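Local coordinates for malate synthase (Haloferax volcanii, PDB 3OYZ), which catalyses the magnesium-dependent Claisen condensation of acetyl-CoA with glyoxylate and hydrolysis of the malyl-CoA intermediate, giving malate and CoA in the glyoxylate cycle, at residues Gly189-Thr194 with Tyr392-Thr397; Met197-Met200 with Leu206-Trp209; Asp404-Arg409 with Glu414-Arg419. All blocks are in the same frame, centred on the assembly; numbering follows the deposited sequence.

Interaction 1: Gly189-Thr194 with Tyr392-Thr397. With MG (magnesium ion), chain D; PYR (pyruvic acid), chain C.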
loop_
_atom_site.group_PDB
_atom_site.type_symbol
_atom_site.label_atom_id
_atom_site.label_comp_id
_atom_site.label_asym_id
_atom_site.label_seq_id
_atom_site.Cartn_x
_atom_site.Cartn_y
_atom_site.Cartn_z
ATOM N N GLY A 189 11.258 -7.337 8.831
ATOM C CA GLY A 189 11.576 -7.287 10.235
ATOM C C GLY A 189 10.644 -6.321 10.921
ATOM O O GLY A 189 11.031 -5.211 11.198
ATOM N N GLU A 190 9.448 -6.769 11.266
ATOM C CA GLU A 190 8.416 -5.861 11.763
ATOM C C GLU A 190 8.792 -5.119 13.037
ATOM O O GLU A 190 8.278 -4.019 13.255
ATOM C CB GLU A 190 7.061 -6.534 11.923
ATOM C CG GLU A 190 6.174 -6.557 10.675
ATOM C CD GLU A 190 6.382 -7.779 9.791
ATOM O OE1 GLU A 190 7.442 -8.405 9.981
ATOM O OE2 GLU A 190 5.555 -8.076 8.892
ATOM N N VAL A 191 9.707 -5.670 13.828
ATOM C CA VAL A 191 9.965 -5.093 15.150
ATOM C C VAL A 191 10.842 -3.846 14.980
ATOM O O VAL A 191 10.448 -2.755 15.389
ATOM C CB VAL A 191 10.593 -6.084 16.152
ATOM C CG1 VAL A 191 10.567 -5.397 17.507
ATOM C CG2 VAL A 191 9.737 -7.332 16.220
ATOM N N ASP A 192 12.017 -4.002 14.391
ATOM C CA ASP A 192 12.831 -2.824 14.113
ATOM C C ASP A 192 12.151 -1.880 13.099
ATOM O O ASP A 192 12.338 -0.656 13.167
ATOM C CB ASP A 192 14.165 -3.280 13.556
ATOM C CG ASP A 192 15.162 -3.668 14.672
ATOM O OD1 ASP A 192 15.215 -2.854 15.610
ATOM O OD2 ASP A 192 15.766 -4.771 14.601
ATOM N N TYR A 193 11.271 -2.413 12.256
ATOM C CA TYR A 193 10.578 -1.534 11.320
ATOM C C TYR A 193 9.609 -0.641 12.059
ATOM O O TYR A 193 9.534 0.558 11.806
ATOM C CB TYR A 193 9.824 -2.419 10.327
ATOM C CG TYR A 193 9.073 -1.647 9.247
ATOM C CD1 TYR A 193 9.754 -1.170 8.129
ATOM C CD2 TYR A 193 7.691 -1.453 9.335
ATOM C CE1 TYR A 193 9.036 -0.470 7.093
ATOM C CE2 TYR A 193 6.995 -0.791 8.335
ATOM C CZ TYR A 193 7.657 -0.354 7.198
ATOM O OH TYR A 193 6.858 0.321 6.281
ATOM N N THR A 194 8.878 -1.197 13.025
ATOM C CA THR A 194 7.996 -0.408 13.908
ATOM C C THR A 194 8.701 0.739 14.555
ATOM O O THR A 194 8.157 1.860 14.594
ATOM C CB THR A 194 7.416 -1.291 15.031
ATOM O OG1 THR A 194 6.573 -2.219 14.371
ATOM C CG2 THR A 194 6.515 -0.492 16.069
ATOM N N TYR A 392 12.673 -3.724 22.714
ATOM C CA TYR A 392 13.019 -2.631 23.565
ATOM C C TYR A 392 13.007 -1.303 22.793
ATOM O O TYR A 392 12.409 -0.312 23.231
ATOM C CB TYR A 392 14.433 -2.947 24.077
ATOM C CG TYR A 392 15.017 -1.824 24.853
ATOM C CD1 TYR A 392 14.581 -1.571 26.146
ATOM C CD2 TYR A 392 16.016 -1.021 24.322
ATOM C CE1 TYR A 392 15.112 -0.548 26.885
ATOM C CE2 TYR A 392 16.533 0.046 25.048
ATOM C CZ TYR A 392 16.075 0.263 26.335
ATOM O OH TYR A 392 16.578 1.279 27.113
ATOM N N GLN A 393 13.737 -1.225 21.668
ATOM C CA GLN A 393 13.788 0.035 20.906
ATOM C C GLN A 393 12.371 0.462 20.488
ATOM O O GLN A 393 11.940 1.632 20.668
ATOM C CB GLN A 393 14.692 -0.219 19.669
ATOM C CG GLN A 393 16.158 -0.380 20.001
ATOM C CD GLN A 393 16.696 0.849 20.747
ATOM O OE1 GLN A 393 16.215 1.979 20.571
ATOM N NE2 GLN A 393 17.679 0.623 21.621
ATOM N N ALA A 394 11.593 -0.492 19.972
ATOM C CA ALA A 394 10.210 -0.160 19.568
ATOM C C ALA A 394 9.296 0.325 20.670
ATOM O O ALA A 394 8.439 1.193 20.439
ATOM C CB ALA A 394 9.516 -1.323 18.809
ATOM N N ALA A 395 9.431 -0.275 21.859
ATOM C CA ALA A 395 8.602 0.126 23.019
ATOM C C ALA A 395 8.865 1.568 23.457
ATOM O O ALA A 395 8.045 2.149 24.130
ATOM C CB ALA A 395 8.874 -0.792 24.251
ATOM N N MET A 396 10.034 2.125 23.161
ATOM C CA MET A 396 10.452 3.426 23.685
ATOM C C MET A 396 9.696 4.584 23.021
ATOM O O MET A 396 9.693 5.698 23.534
ATOM C CB MET A 396 11.943 3.587 23.424
ATOM C CG MET A 396 12.558 4.727 24.224
ATOM S SD MET A 396 14.339 4.641 24.037
ATOM C CE MET A 396 14.641 2.907 23.665
ATOM N N THR A 397 9.067 4.361 21.864
ATOM C CA THR A 397 8.422 5.499 21.167
ATOM C C THR A 397 7.466 6.363 21.968
ATOM O O THR A 397 7.604 7.577 21.941
ATOM C CB THR A 397 7.792 5.060 19.817
ATOM O OG1 THR A 397 8.894 4.574 19.053
ATOM C CG2 THR A 397 7.115 6.223 19.095
HETATM MG MG MG D . 15.502 -6.328 13.562
HETATM C C PYR C . 12.990 -7.454 13.576
HETATM O O PYR C . 13.595 -6.342 13.753
HETATM O OXT PYR C . 11.713 -7.548 13.469
HETATM C CA PYR C . 13.793 -8.573 13.354
HETATM O O3 PYR C . 15.091 -8.454 13.331
HETATM C CB PYR C . 13.172 -9.888 13.060
HETATM O O HOH W 1 16.212 -7.435 15.531
HETATM O O HOH W 2 17.369 -6.780 13.019
#

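Interaction 2: Met197-Met200 with Leu206-Trp209. With K (potassium ion), chain F.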
loop_
_atom_site.group_PDB
_atom_site.type_symbol
_atom_site.label_atom_id
_atom_site.label_comp_id
_atom_site.label_asym_id
_atom_site.label_seq_id
_atom_site.Cartn_x
_atom_site.Cartn_y
_atom_site.Cartn_z
ATOM N N MET A 197 9.717 3.362 11.828
ATOM C CA MET A 197 8.529 4.075 11.404
ATOM C C MET A 197 7.942 4.903 12.567
ATOM O O MET A 197 7.060 5.767 12.291
ATOM C CB MET A 197 7.473 3.094 10.817
ATOM C CG MET A 197 8.007 2.308 9.518
ATOM S SD MET A 197 7.893 3.554 8.134
ATOM C CE MET A 197 6.149 3.325 7.745
ATOM N N ARG A 198 8.424 4.691 13.806
ATOM C CA ARG A 198 7.881 5.418 14.988
ATOM C C ARG A 198 6.415 5.060 15.269
ATOM O O ARG A 198 5.638 5.887 15.719
ATOM C CB ARG A 198 8.102 6.948 15.016
ATOM C CG ARG A 198 9.579 7.287 14.744
ATOM C CD ARG A 198 10.056 8.700 15.009
ATOM N NE ARG A 198 9.189 9.690 14.401
ATOM C CZ ARG A 198 9.259 10.983 14.719
ATOM N NH1 ARG A 198 10.149 11.396 15.630
ATOM N NH2 ARG A 198 8.430 11.842 14.151
ATOM N N ALA A 199 6.035 3.803 15.065
ATOM C CA ALA A 199 4.655 3.496 15.214
ATOM C C ALA A 199 4.408 3.181 16.703
ATOM O O ALA A 199 5.312 2.787 17.427
ATOM C CB ALA A 199 4.273 2.318 14.338
ATOM N N MET A 200 3.147 3.244 17.095
ATOM C CA MET A 200 2.788 2.800 18.438
ATOM C C MET A 200 1.393 2.232 18.453
ATOM O O MET A 200 0.545 2.489 17.584
ATOM C CB MET A 200 3.059 3.893 19.477
ATOM C CG MET A 200 2.228 5.141 19.386
ATOM S SD MET A 200 3.036 6.437 20.391
ATOM C CE MET A 200 1.799 7.641 20.091
ATOM N N LEU A 206 2.893 -5.452 18.021
ATOM C CA LEU A 206 3.275 -4.992 16.684
ATOM C C LEU A 206 2.067 -4.603 15.849
ATOM O O LEU A 206 1.070 -5.335 15.800
ATOM C CB LEU A 206 4.004 -6.117 15.957
ATOM C CG LEU A 206 5.357 -6.497 16.514
ATOM C CD1 LEU A 206 5.871 -7.615 15.576
ATOM C CD2 LEU A 206 6.353 -5.348 16.506
ATOM N N PRO A 207 2.113 -3.435 15.165
ATOM C CA PRO A 207 1.130 -3.250 14.107
ATOM C C PRO A 207 1.238 -4.392 13.049
ATOM O O PRO A 207 2.255 -5.048 12.872
ATOM C CB PRO A 207 1.579 -1.925 13.415
ATOM C CG PRO A 207 2.541 -1.313 14.322
ATOM C CD PRO A 207 3.159 -2.404 15.204
ATOM N N ALA A 208 0.209 -4.572 12.246
ATOM C CA ALA A 208 0.173 -5.614 11.226
ATOM C C ALA A 208 0.924 -5.294 9.909
ATOM O O ALA A 208 1.302 -6.225 9.164
ATOM C CB ALA A 208 -1.309 -5.960 10.984
ATOM N N TRP A 209 1.156 -4.004 9.641
ATOM C CA TRP A 209 1.873 -3.500 8.415
ATOM C C TRP A 209 1.543 -4.270 7.139
ATOM O O TRP A 209 2.436 -4.790 6.455
ATOM C CB TRP A 209 3.377 -3.632 8.664
ATOM C CG TRP A 209 3.884 -2.850 9.826
ATOM C CD1 TRP A 209 4.489 -3.311 10.958
ATOM C CD2 TRP A 209 3.929 -1.419 9.876
ATOM N NE1 TRP A 209 4.892 -2.247 11.706
ATOM C CE2 TRP A 209 4.570 -1.069 11.068
ATOM C CE3 TRP A 209 3.527 -0.411 8.983
ATOM C CZ2 TRP A 209 4.769 0.275 11.450
ATOM C CZ3 TRP A 209 3.769 0.926 9.332
ATOM C CH2 TRP A 209 4.363 1.253 10.575
HETATM K K K F . 6.903 7.643 10.358
#

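Interaction 3: Asp404-Arg409 with Glu414-Arg419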
loop_
_atom_site.group_PDB
_atom_site.type_symbol
_atom_site.label_atom_id
_atom_site.label_comp_id
_atom_site.label_asym_id
_atom_site.label_seq_id
_atom_site.Cartn_x
_atom_site.Cartn_y
_atom_site.Cartn_z
ATOM N N ASP A 404 10.062 14.541 24.124
ATOM C CA ASP A 404 10.033 15.612 23.143
ATOM C C ASP A 404 9.079 16.713 23.549
ATOM O O ASP A 404 9.427 17.879 23.405
ATOM C CB ASP A 404 9.610 15.152 21.733
ATOM C CG ASP A 404 9.842 16.222 20.685
ATOM O OD1 ASP A 404 10.986 16.688 20.555
ATOM O OD2 ASP A 404 8.916 16.669 19.977
ATOM N N VAL A 405 7.874 16.332 23.950
ATOM C CA VAL A 405 6.793 17.211 24.333
ATOM C C VAL A 405 7.130 17.979 25.624
ATOM O O VAL A 405 6.984 19.187 25.693
ATOM C CB VAL A 405 5.506 16.414 24.578
ATOM C CG1 VAL A 405 4.524 17.312 25.331
ATOM C CG2 VAL A 405 4.853 15.961 23.270
ATOM N N TYR A 406 7.614 17.278 26.636
ATOM C CA TYR A 406 8.052 17.937 27.866
ATOM C C TYR A 406 9.161 18.966 27.588
ATOM O O TYR A 406 8.996 20.140 27.925
ATOM C CB TYR A 406 8.450 16.879 28.900
ATOM C CG TYR A 406 8.558 17.397 30.321
ATOM C CD1 TYR A 406 7.433 17.491 31.139
ATOM C CD2 TYR A 406 9.795 17.772 30.846
ATOM C CE1 TYR A 406 7.548 17.971 32.443
ATOM C CE2 TYR A 406 9.920 18.264 32.146
ATOM C CZ TYR A 406 8.793 18.365 32.928
ATOM O OH TYR A 406 8.913 18.853 34.213
ATOM N N GLU A 407 10.252 18.555 26.941
ATOM C CA GLU A 407 11.322 19.456 26.503
ATOM C C GLU A 407 10.899 20.721 25.738
ATOM O O GLU A 407 11.510 21.788 25.877
ATOM C CB GLU A 407 12.359 18.673 25.677
ATOM C CG GLU A 407 13.458 18.046 26.539
ATOM C CD GLU A 407 14.239 16.887 25.909
ATOM O OE1 GLU A 407 13.632 16.058 25.199
ATOM O OE2 GLU A 407 15.470 16.790 26.149
ATOM N N ASN A 408 9.856 20.636 24.916
ATOM C CA ASN A 408 9.591 21.709 23.975
ATOM C C ASN A 408 8.309 22.435 24.307
ATOM O O ASN A 408 7.997 23.432 23.652
ATOM C CB ASN A 408 9.530 21.161 22.533
ATOM C CG ASN A 408 10.906 20.813 22.011
ATOM O OD1 ASN A 408 11.658 21.685 21.571
ATOM N ND2 ASN A 408 11.236 19.536 22.027
ATOM N N ARG A 409 7.541 21.905 25.260
ATOM C CA ARG A 409 6.273 22.511 25.607
ATOM C C ARG A 409 6.238 22.924 27.104
ATOM O O ARG A 409 5.439 22.395 27.871
ATOM C CB ARG A 409 5.120 21.599 25.177
ATOM C CG ARG A 409 4.915 21.450 23.641
ATOM C CD ARG A 409 4.677 22.794 22.932
ATOM N NE ARG A 409 3.514 23.561 23.389
ATOM C CZ ARG A 409 2.277 23.356 22.967
ATOM N NH1 ARG A 409 2.041 22.419 22.060
ATOM N NH2 ARG A 409 1.262 24.081 23.409
ATOM N N GLU A 414 2.461 21.627 33.512
ATOM C CA GLU A 414 1.542 21.643 34.624
ATOM C C GLU A 414 0.454 20.610 34.360
ATOM O O GLU A 414 0.216 19.761 35.221
ATOM C CB GLU A 414 0.906 23.033 34.714
ATOM C CG GLU A 414 0.459 23.451 36.111
ATOM C CD GLU A 414 -0.908 24.113 36.060
ATOM O OE1 GLU A 414 -0.973 25.363 36.045
ATOM O OE2 GLU A 414 -1.918 23.370 35.988
ATOM N N GLU A 415 -0.206 20.675 33.200
ATOM C CA GLU A 415 -1.179 19.634 32.858
ATOM C C GLU A 415 -0.555 18.242 32.771
ATOM O O GLU A 415 -1.231 17.262 33.050
ATOM C CB GLU A 415 -2.002 19.972 31.624
ATOM C CG GLU A 415 -2.908 21.175 31.840
ATOM C CD GLU A 415 -3.315 21.862 30.545
ATOM O OE1 GLU A 415 -4.476 21.659 30.113
ATOM O OE2 GLU A 415 -2.494 22.605 29.958
ATOM N N LEU A 416 0.738 18.139 32.482
ATOM C CA LEU A 416 1.336 16.810 32.336
ATOM C C LEU A 416 1.628 16.226 33.722
ATOM O O LEU A 416 1.481 15.016 33.964
ATOM C CB LEU A 416 2.600 16.844 31.462
ATOM C CG LEU A 416 2.401 17.159 29.965
ATOM C CD1 LEU A 416 3.751 17.530 29.370
ATOM C CD2 LEU A 416 1.808 15.976 29.213
ATOM N N GLU A 417 2.063 17.122 34.607
ATOM C CA GLU A 417 2.075 16.864 36.055
ATOM C C GLU A 417 0.730 16.526 36.693
ATOM O O GLU A 417 0.653 15.507 37.364
ATOM C CB GLU A 417 2.920 17.883 36.802
ATOM C CG GLU A 417 4.302 17.274 36.925
ATOM C CD GLU A 417 5.400 18.310 37.017
ATOM O OE1 GLU A 417 5.166 19.310 37.743
ATOM O OE2 GLU A 417 6.460 18.121 36.363
ATOM N N GLU A 418 -0.334 17.278 36.434
ATOM C CA GLU A 418 -1.663 16.773 36.780
ATOM C C GLU A 418 -1.971 15.375 36.216
ATOM O O GLU A 418 -2.418 14.480 36.944
ATOM C CB GLU A 418 -2.752 17.761 36.350
ATOM C CG GLU A 418 -2.977 18.890 37.360
ATOM C CD GLU A 418 -3.344 20.233 36.724
ATOM O OE1 GLU A 418 -3.763 20.276 35.532
ATOM O OE2 GLU A 418 -3.196 21.252 37.442
ATOM N N ARG A 419 -1.738 15.169 34.917
ATOM C CA ARG A 419 -2.107 13.911 34.261
ATOM C C ARG A 419 -1.296 12.706 34.759
ATOM O O ARG A 419 -1.890 11.650 34.966
ATOM C CB ARG A 419 -2.205 14.070 32.720
ATOM C CG ARG A 419 -1.589 12.961 31.877
ATOM C CD ARG A 419 -1.591 13.231 30.341
ATOM N NE ARG A 419 -1.643 11.937 29.660
ATOM C CZ ARG A 419 -2.765 11.385 29.197
ATOM N NH1 ARG A 419 -3.909 12.046 29.311
ATOM N NH2 ARG A 419 -2.758 10.182 28.629
#

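Interaction 1: Gly189-Thr194 with Tyr392-Thr397
Between 189-194 and 392-397 the backbones come nearest at T194 and A394, their CA atoms 6.1 Å apart. The methyl of A394 points at helix 190-197 and settles against its backbone, with CB 3.8 Å from V191 O and 4.1 Å from T194 CG2. With OG1 of T194 beside the backbone N (chi1 -66°), CG2 falls anti to that N and faces A394, while OG1 turns back to E190 O at 2.7 Å. That carbonyl also takes T194 N, from the opposite face of its plane, and OG1 has a further partner in W209 NE1. A valine in place of T194 would probably leave the indole N-H of W209 without its mate and put a methyl against the E190 carbonyl. V191 sets CG2 beside its backbone N, over pyruvate OXT, and V191 N donates to the same oxygen at 2.8 Å; D192 N donates to pyruvate O. D192 OD2 binds the magnesium at 1.9 Å, and E158 is the other protein ligand. Helix 389-395 backs the start of a helix whose first turn cradles a carboxylate, with G189 as N-cap: the active site of a TIM barrel, at the C-terminal end of strand 183-188.

Interaction 2: Met197-Met200 with Leu206-Trp209
W209 drives the outer end of its indole between M197 and A199, and the tight part of the contact is built around that six-membered ring. A199 CB lies 3.6 Å from CZ2 of W209, and M197 CB is equally near CH2; both approach the ring obliquely. The methionine chain does not run straight on from there. It bends at chi2 (-77°) and again at chi3, which carries its methyl CE along the indole rim to 3.7 Å from W209 CZ3, so that M197 follows the ring with both ends of its side chain. P207 closes the group on its own segment's side: its CB sits 3.7 Å above one face of the indole, offset toward the rim, while its CG meets A199 CB at 4.0 Å. Every touching residue is buried, and the contact is wholly apolar, without a hydrogen bond from one segment to the other.

The motif explains the shape. Helix 190-197 ends in a Schellman motif, with R198 at positive phi (65°) sending the chain off in a new direction, and W209 is the N-cap of helix 210-223; the contact therefore pins together the two ends of the connection between consecutive helices of the barrel.

Away from the indole the packing thins. A208 is exposed and marks the solvent side. R198 and M200 point their side chains away from 206-209 and are met by the second subunit: R198 makes a cation-pi contact with F10 of that subunit and M200 packs on its P271. The backbone turns outward too, for M197 O binds a potassium ion at 2.7 Å, sharing it with S217, S221 and G252 of the second subunit.

Interaction 3: Asp404-Arg409 with Glu414-Arg419
L416 CD1 is the point on which the first shell closes, lying 4.1 Å both from V405 CG1 and from Y406 CD1. It meets the tyrosine at the ring edge, near the ring plane. Farther along the same ring, Y406 OH gives a weak hydrogen bond of 3.3 Å to E417 OE2, whose carboxylate is turned 40° from the ring. Y406 reaches across because CG stands anti to the backbone N (chi1 -164°), which swings the phenol out toward helix 413-420; E417 extends beyond CG to meet it. One shell out, the ring of H413 stacks on Y406, and its NE2 bonds to Y406 O, so the tyrosine is held by side chain and backbone alike. V425 of helix 422-428 packs against both Y406 and E417. Behind V405, N408 ND2 folds back onto D404 O at 2.8 Å, in the carbonyl plane and on a lone pair, at the last turn of helix 397-408. D404 and, just past the helix end, R409 form salt bridges with R8 and D44, both of the second subunit. The axes of 404-408 and 414-419 approach to 11.4 Å at 139°, a splayed antiparallel helical hairpin in the C-terminal helical region, far from the active site.

How the interactions relate
Interactions 1 and 2 are neighbours, their centres 8 Å apart, and they share helix 190-197: interaction 1 uses its first turns, interaction 2 the loop that leaves it. T194 O is 2.9 Å from A199 N, a probable hydrogen bond, and the Y193 ring meets that of W209 edge to face, with Y193 CE2 3.5 Å from W209 CD2. W209 lies one layer back from the pyruvate, its side chain about 9 Å from it, and probably helps position the helix start through T194 and Y193. Interaction 3 stands apart, its centre about 24 Å from that of interaction 1, but helix 397-408 directly follows helix 389-395 in the chain. All three contacts also touch the second subunit.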